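Local atomic coordinates of Two-component system sensor histidine kinase (PDB entry 3OTT), a protein that probably senses saccharides through this extracellular part, two beta-propellers and a beta-sandwich, and relays the signal as a membrane-bound histidine kinase. Residues 41-46 against 74-79; 25-28 against 34-37; 383-388 against 448-453. All coordinates share one frame; numbering follows the deposited sequence.

Contact 1: residues 41-46 against 74-79; sequences KGLFSY and TYLYMG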
# COMPACT_ATOMS: atom_id res chain seq x y z
N LYS B 41 -31.30 22.95 -7.75
CA LYS B 41 -31.09 24.41 -7.64
C LYS B 41 -29.62 24.78 -7.41
O LYS B 41 -29.28 25.94 -7.37
CB LYS B 41 -31.86 24.98 -6.43
CG LYS B 41 -33.43 24.96 -6.52
CD LYS B 41 -33.96 25.76 -7.69
CE LYS B 41 -35.31 25.25 -8.20
NZ LYS B 41 -36.49 25.85 -7.47
N GLY B 42 -28.74 23.81 -7.22
CA GLY B 42 -27.33 24.12 -7.09
C GLY B 42 -26.70 23.32 -5.99
O GLY B 42 -27.29 22.36 -5.49
N LEU B 43 -25.53 23.75 -5.57
CA LEU B 43 -24.68 22.93 -4.73
C LEU B 43 -24.96 23.22 -3.25
O LEU B 43 -25.07 24.39 -2.90
CB LEU B 43 -23.22 23.23 -5.10
CG LEU B 43 -22.14 22.70 -4.12
CD1 LEU B 43 -22.05 21.18 -4.28
CD2 LEU B 43 -20.77 23.37 -4.28
N PHE B 44 -25.07 22.19 -2.40
CA PHE B 44 -25.19 22.31 -0.93
C PHE B 44 -24.07 21.50 -0.23
O PHE B 44 -23.42 20.62 -0.86
CB PHE B 44 -26.53 21.75 -0.38
CG PHE B 44 -27.75 22.63 -0.63
CD1 PHE B 44 -28.38 22.61 -1.87
CD2 PHE B 44 -28.30 23.39 0.40
CE1 PHE B 44 -29.50 23.36 -2.10
CE2 PHE B 44 -29.45 24.18 0.18
CZ PHE B 44 -30.05 24.15 -1.08
N SER B 45 -23.92 21.76 1.09
CA SER B 45 -23.12 20.92 1.95
C SER B 45 -23.93 20.57 3.17
O SER B 45 -24.86 21.27 3.53
CB SER B 45 -21.84 21.64 2.37
OG SER B 45 -22.12 22.89 3.07
N TYR B 46 -23.53 19.50 3.85
CA TYR B 46 -24.23 19.04 5.03
C TYR B 46 -23.21 18.61 6.04
O TYR B 46 -22.36 17.75 5.74
CB TYR B 46 -25.13 17.85 4.70
CG TYR B 46 -25.90 17.31 5.89
CD1 TYR B 46 -26.73 18.14 6.64
CD2 TYR B 46 -25.82 15.98 6.25
CE1 TYR B 46 -27.45 17.67 7.68
CE2 TYR B 46 -26.53 15.50 7.30
CZ TYR B 46 -27.35 16.33 8.02
OH TYR B 46 -28.08 15.83 9.09
N THR B 74 -9.26 20.03 -4.40
CA THR B 74 -9.70 21.37 -4.12
C THR B 74 -10.91 21.83 -4.91
O THR B 74 -11.53 22.81 -4.51
CB THR B 74 -8.56 22.43 -4.18
OG1 THR B 74 -9.04 23.65 -3.62
CG2 THR B 74 -8.07 22.72 -5.61
N TYR B 75 -11.25 21.17 -6.02
CA TYR B 75 -12.42 21.62 -6.83
C TYR B 75 -13.57 20.63 -6.85
O TYR B 75 -13.37 19.42 -6.79
CB TYR B 75 -12.05 21.93 -8.30
CG TYR B 75 -10.86 22.85 -8.50
CD1 TYR B 75 -10.96 24.24 -8.30
CD2 TYR B 75 -9.63 22.33 -8.92
CE1 TYR B 75 -9.84 25.07 -8.46
CE2 TYR B 75 -8.50 23.16 -9.06
CZ TYR B 75 -8.62 24.51 -8.84
OH TYR B 75 -7.48 25.27 -9.06
N LEU B 76 -14.77 21.12 -6.96
CA LEU B 76 -15.90 20.28 -7.31
C LEU B 76 -16.23 20.65 -8.74
O LEU B 76 -16.57 21.83 -8.97
CB LEU B 76 -17.12 20.53 -6.40
CG LEU B 76 -17.24 19.87 -5.01
CD1 LEU B 76 -15.92 19.56 -4.36
CD2 LEU B 76 -18.05 20.74 -4.08
N TYR B 77 -16.00 19.73 -9.68
CA TYR B 77 -16.43 19.85 -11.07
C TYR B 77 -17.82 19.24 -11.13
O TYR B 77 -18.01 18.07 -10.79
CB TYR B 77 -15.48 19.06 -12.06
CG TYR B 77 -14.23 19.81 -12.49
CD1 TYR B 77 -13.48 20.55 -11.56
CD2 TYR B 77 -13.79 19.75 -13.81
CE1 TYR B 77 -12.33 21.27 -11.96
CE2 TYR B 77 -12.63 20.41 -14.23
CZ TYR B 77 -11.91 21.19 -13.31
OH TYR B 77 -10.77 21.88 -13.73
N MET B 78 -18.78 20.01 -11.58
CA MET B 78 -20.18 19.59 -11.54
C MET B 78 -20.84 19.78 -12.91
O MET B 78 -20.71 20.85 -13.51
CB MET B 78 -20.91 20.43 -10.49
CG MET B 78 -20.27 20.28 -9.07
SD MET B 78 -21.15 21.38 -7.97
CE MET B 78 -20.46 23.00 -8.37
N GLY B 79 -21.56 18.76 -13.39
CA GLY B 79 -22.21 18.89 -14.67
C GLY B 79 -23.53 19.61 -14.60
O GLY B 79 -24.29 19.35 -13.69
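Leu43 points its isobutyl group from strand 42-46 at Leu76 and Met78, two residues that lie on the same face of strand 75-79. The strands are not neighbours in one sheet: the nearest CA atoms, those of Leu43 and Met78, are 8.8 Å apart, the spacing of two layers joined by side chains alone. Leu43 CG is anti to the backbone N (chi1 167°), and this turns both methyls toward the facing strand. One of them, Leu43 CD2, meets Leu76 CD2 at 3.8 Å. The other, Leu43 CD1, rests against the sulfur, with Met78 SD also 3.8 Å away. Leu76 and Met78 each cross Leu43 at about a right angle, and the branched leucine end fits against both where an unbranched chain would have a single end to offer. Met78 suits its place because it is flexible: extended as far as SD, it bends at the last torsion (chi3 -78°), bringing CE back to 4.1 Å from Leu43 CD2. All three residues are buried, and the contact between them is wholly apolar. Cutting Leu43 back to an alanine would probably leave Met78 SD and the Leu76 methyl without their shared partner and open a gap between the two layers. Tyr87 of strand 84-88 touches both Leu43 and Met78, while Trp36, on the strand beside Leu43, packs on Leu76, so the same apolar layer runs on across both sheets. On the far side of strand 75-79, Tyr75 OH is hydrogen-bonded to His372 NE2 of the second subunit. Two four-stranded antiparallel sheets packed face to face through apolar side chains are characteristic of adjacent blades in a beta-propeller, here the blades spanning residues 24-53 and 67-94.

Contact 2: residues 25-28 against 34-37; sequences SCFL and LIWI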
# COMPACT_ATOMS: atom_id res chain seq x y z
N SER B 25 -29.22 14.94 -6.93
CA SER B 25 -28.82 14.09 -8.02
C SER B 25 -27.45 13.41 -7.83
O SER B 25 -27.11 12.57 -8.65
CB SER B 25 -28.76 14.93 -9.28
OG SER B 25 -27.78 15.94 -9.00
N CYS B 26 -26.65 13.86 -6.84
CA CYS B 26 -25.35 13.31 -6.55
C CYS B 26 -24.80 13.79 -5.21
O CYS B 26 -25.27 14.79 -4.66
CB CYS B 26 -24.34 13.68 -7.62
SG CYS B 26 -24.23 15.41 -7.93
N PHE B 27 -23.76 13.09 -4.74
CA PHE B 27 -23.09 13.36 -3.47
C PHE B 27 -21.62 13.25 -3.74
O PHE B 27 -21.22 12.40 -4.55
CB PHE B 27 -23.39 12.34 -2.37
CG PHE B 27 -24.83 12.22 -2.01
CD1 PHE B 27 -25.66 11.35 -2.71
CD2 PHE B 27 -25.37 12.98 -0.99
CE1 PHE B 27 -26.99 11.21 -2.37
CE2 PHE B 27 -26.71 12.87 -0.69
CZ PHE B 27 -27.52 11.99 -1.34
N LEU B 28 -20.82 14.07 -3.06
CA LEU B 28 -19.36 13.94 -3.04
C LEU B 28 -18.94 14.07 -1.62
O LEU B 28 -19.63 14.67 -0.83
CB LEU B 28 -18.73 15.06 -3.86
CG LEU B 28 -19.13 15.01 -5.32
CD1 LEU B 28 -18.80 16.31 -6.05
CD2 LEU B 28 -18.45 13.78 -5.98
N LEU B 34 -16.31 16.07 4.67
CA LEU B 34 -17.59 16.81 4.52
C LEU B 34 -18.43 16.32 3.32
O LEU B 34 -17.92 16.15 2.20
CB LEU B 34 -17.34 18.31 4.33
CG LEU B 34 -18.21 19.42 5.01
CD1 LEU B 34 -17.89 20.89 4.51
CD2 LEU B 34 -19.61 19.29 4.77
N ILE B 35 -19.72 16.14 3.52
CA ILE B 35 -20.61 15.78 2.42
C ILE B 35 -21.13 16.98 1.64
O ILE B 35 -21.63 17.95 2.22
CB ILE B 35 -21.79 15.02 2.99
CG1 ILE B 35 -21.26 13.72 3.63
CG2 ILE B 35 -22.80 14.77 1.92
CD1 ILE B 35 -20.90 12.68 2.62
N TRP B 36 -21.03 16.90 0.32
CA TRP B 36 -21.54 17.87 -0.62
C TRP B 36 -22.65 17.24 -1.44
O TRP B 36 -22.57 16.05 -1.80
CB TRP B 36 -20.41 18.33 -1.57
CG TRP B 36 -19.26 18.97 -0.81
CD1 TRP B 36 -18.18 18.32 -0.23
CD2 TRP B 36 -19.07 20.35 -0.55
NE1 TRP B 36 -17.36 19.21 0.37
CE2 TRP B 36 -17.87 20.48 0.17
CE3 TRP B 36 -19.77 21.51 -0.89
CZ2 TRP B 36 -17.39 21.71 0.61
CZ3 TRP B 36 -19.29 22.74 -0.47
CH2 TRP B 36 -18.12 22.82 0.30
N ILE B 37 -23.66 18.05 -1.81
CA ILE B 37 -24.92 17.60 -2.38
C ILE B 37 -25.23 18.41 -3.64
O ILE B 37 -25.34 19.63 -3.57
CB ILE B 37 -26.09 17.78 -1.30
CG1 ILE B 37 -25.75 17.10 0.03
CG2 ILE B 37 -27.47 17.35 -1.82
CD1 ILE B 37 -26.62 17.61 1.29
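Leu28 and Trp36 form the hydrogen-bonded pair of a beta hairpin, the two inner strands of a propeller blade. The backbones are the tight part. Leu28 N gives its hydrogen to Trp36 O and Trp36 N returns one to Leu28 O, both at 2.9 Å, the second almost straight at 176°. Next along, Phe27 faces Ile37 as the non-hydrogen-bonded pair, and there Phe27 CA lies 3.2 Å from Trp36 O in a CA-H...O contact, so this oxygen receives both an N-H and a C-H.

The side chains meet more loosely. Phe27, Ile35 and Ile37 share one face of the hairpin. Ile35 CG2 comes to the edge of the Phe27 ring, near its plane, with 4.3 Å to Phe27 CD2; Ile37 CG1 approaches the same ring obliquely. Beta-branched isoleucines suit the extended backbone here, and the flat phenylalanine spans both of them while its ring also meets Trp293 of another blade. Leu28 and Trp36 occupy the other face, touching thinly through their CB atoms at 4.3 Å, because the indole then leads away from Leu28. Leu28 is only partly exposed, and both side chains pack on Leu76 of the adjacent blade.

The indole nevertheless has a polar anchor: Trp36 NE1 is hydrogen-bonded to Asp30 OD2, from the turn linking the strands. With CG beside the backbone N (chi1 -61°), the ring also presents its edge to the neighbouring strand, where Leu28 O lies in the ring plane, 4.0 Å from Trp36 CD1.

Contact 3: residues 383-388 against 448-453; sequences EQQLWI and KLMQST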
# COMPACT_ATOMS: atom_id res chain seq x y z
N GLU B 383 10.62 -0.38 36.56
CA GLU B 383 11.28 0.91 36.37
C GLU B 383 10.87 1.50 35.04
O GLU B 383 11.57 2.33 34.48
CB GLU B 383 12.79 0.76 36.49
CG GLU B 383 13.25 0.40 37.93
CD GLU B 383 14.75 0.03 38.02
OE1 GLU B 383 15.18 -0.92 37.32
OE2 GLU B 383 15.49 0.70 38.81
N GLN B 384 9.74 1.03 34.51
CA GLN B 384 9.23 1.53 33.23
C GLN B 384 10.12 1.16 32.00
O GLN B 384 10.09 1.83 30.98
CB GLN B 384 8.91 3.06 33.29
CG GLN B 384 7.80 3.42 34.36
CD GLN B 384 8.38 3.49 35.81
OE1 GLN B 384 9.33 4.20 36.05
NE2 GLN B 384 7.82 2.72 36.73
N GLN B 385 10.86 0.07 32.07
CA GLN B 385 11.61 -0.36 30.91
C GLN B 385 10.73 -1.38 30.12
O GLN B 385 10.09 -2.26 30.69
CB GLN B 385 12.92 -1.00 31.34
CG GLN B 385 13.96 -0.11 32.10
CD GLN B 385 14.67 0.84 31.16
OE1 GLN B 385 15.24 0.44 30.14
NE2 GLN B 385 14.60 2.13 31.48
N LEU B 386 10.75 -1.25 28.80
CA LEU B 386 9.91 -2.04 27.93
C LEU B 386 10.69 -3.32 27.50
O LEU B 386 11.75 -3.20 26.89
CB LEU B 386 9.56 -1.18 26.72
CG LEU B 386 8.35 -1.61 25.86
CD1 LEU B 386 8.68 -2.70 24.96
CD2 LEU B 386 7.14 -2.02 26.69
N TRP B 387 10.16 -4.50 27.82
CA TRP B 387 10.76 -5.74 27.37
C TRP B 387 9.88 -6.54 26.36
O TRP B 387 8.66 -6.51 26.45
CB TRP B 387 11.05 -6.65 28.53
CG TRP B 387 12.03 -6.05 29.56
CD1 TRP B 387 11.70 -5.28 30.61
CD2 TRP B 387 13.44 -6.27 29.65
NE1 TRP B 387 12.80 -4.97 31.33
CE2 TRP B 387 13.89 -5.58 30.78
CE3 TRP B 387 14.36 -7.01 28.90
CZ2 TRP B 387 15.21 -5.57 31.17
CZ3 TRP B 387 15.66 -7.02 29.27
CH2 TRP B 387 16.09 -6.29 30.40
N ILE B 388 10.50 -7.26 25.41
CA ILE B 388 9.70 -8.09 24.52
C ILE B 388 10.30 -9.51 24.50
O ILE B 388 11.55 -9.67 24.61
CB ILE B 388 9.53 -7.49 23.08
CG1 ILE B 388 10.89 -7.23 22.48
CG2 ILE B 388 8.70 -6.10 23.09
CD1 ILE B 388 10.84 -7.15 20.93
N LYS B 448 22.25 -6.48 36.52
CA LYS B 448 23.45 -7.10 35.97
C LYS B 448 23.25 -7.48 34.49
O LYS B 448 24.11 -7.25 33.66
CB LYS B 448 23.93 -8.27 36.86
CG LYS B 448 24.90 -7.79 37.89
CD LYS B 448 24.97 -8.65 39.13
CE LYS B 448 25.52 -10.05 38.84
NZ LYS B 448 26.33 -10.48 40.03
N LEU B 449 22.09 -7.99 34.13
CA LEU B 449 21.93 -8.24 32.71
C LEU B 449 22.08 -6.92 31.91
O LEU B 449 22.84 -6.87 30.93
CB LEU B 449 20.58 -8.90 32.44
CG LEU B 449 20.22 -9.13 30.99
CD1 LEU B 449 21.11 -10.21 30.40
CD2 LEU B 449 18.73 -9.44 30.88
N MET B 450 21.37 -5.86 32.33
CA MET B 450 21.41 -4.57 31.61
C MET B 450 22.81 -3.99 31.48
O MET B 450 23.16 -3.35 30.46
CB MET B 450 20.49 -3.55 32.29
CG MET B 450 19.04 -3.78 31.98
SD MET B 450 17.84 -2.79 32.87
CE MET B 450 18.37 -1.09 32.61
N GLN B 451 23.63 -4.26 32.50
CA GLN B 451 24.97 -3.71 32.51
C GLN B 451 25.98 -4.65 31.88
O GLN B 451 27.09 -4.24 31.59
CB GLN B 451 25.41 -3.26 33.93
CG GLN B 451 24.39 -2.37 34.64
CD GLN B 451 24.29 -0.93 34.07
OE1 GLN B 451 25.22 -0.11 34.25
NE2 GLN B 451 23.15 -0.61 33.43
N SER B 452 25.61 -5.89 31.64
CA SER B 452 26.54 -6.86 31.04
C SER B 452 27.09 -6.48 29.66
O SER B 452 26.44 -5.87 28.82
CB SER B 452 25.95 -8.27 30.95
OG SER B 452 26.86 -9.12 30.25
N THR B 453 28.31 -6.90 29.43
CA THR B 453 28.99 -6.55 28.21
C THR B 453 29.48 -7.83 27.53
O THR B 453 30.04 -7.81 26.45
CB THR B 453 30.10 -5.51 28.52
OG1 THR B 453 30.50 -4.91 27.31
CG2 THR B 453 31.32 -6.12 29.26
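A Met-aromatic contact between Met450 and Trp387 marks the seam between two blades of the second propeller, where a short helix of one blade rests against an inner strand of the preceding blade. Met450 SD lies 5.5 Å from the centroid of the six-membered ring of Trp387, along a line 72° off the ring normal, and its closest approach is to Trp387 CZ2 at 4.2 Å. The methionine reaches across by extending its chain: CG is anti to the carbonyl carbon (chi1 -77°), and the chain stays straight until it bends at the last torsion. Met450 CG touches Trp387 CH2 at 4.2 Å. The same corner of the indole also meets the residue before, with Leu449 CD2 4.1 Å from Trp387 CH2. Leu449 and the tryptophan lie alongside each other, running opposite ways, whereas Met450 comes in at a slant. A long, polarisable methionine suits the partly exposed border of this patch; the branched leucine serves on its buried side. Beyond the sulfur, Met450 CE ends 4.3 Å from Gln385 OE1, a loose approach; that oxygen has its hydrogen bond from Arg396 NH1.

The indole N-H that goes with this apolar reach is satisfied within its own blade: Asp381 OD2 accepts from Trp387 NE1, while OD1 of the same aspartate takes the backbone N-H groups of Glu383 and Gln385. Nearby, Glu383 OE1 forms a salt bridge with Lys446 NZ at the start of the helix, a charged link beside the apolar one. Helix 446-451 connects strands 441-445 and 457-463, and its Leu449 and Met450 pack on Tyr407 of strand 403-410, the outer strand of the blade to which Trp387 belongs.

In the fold
Contacts 1 and 2 lie in the first propeller and share one sheet: strand 35-39 of contact 2 pairs with strand 42-46 of contact 1, through Phe44 O to Ile37 N and Tyr46 N to Ile35 O. Both are buried, but contact 2 joins strands within a blade by backbone hydrogen bonds, whereas contact 1 joins two blades by aliphatic side chains alone. Contact 3, centred about 56 Å from the centre of contact 2 in the other propeller, is only partly buried and again links blades, with a sulfur and an indole. Trp36 and Trp387 occupy matching inner strands, and each indole nitrogen is bonded to an aspartate six residues earlier.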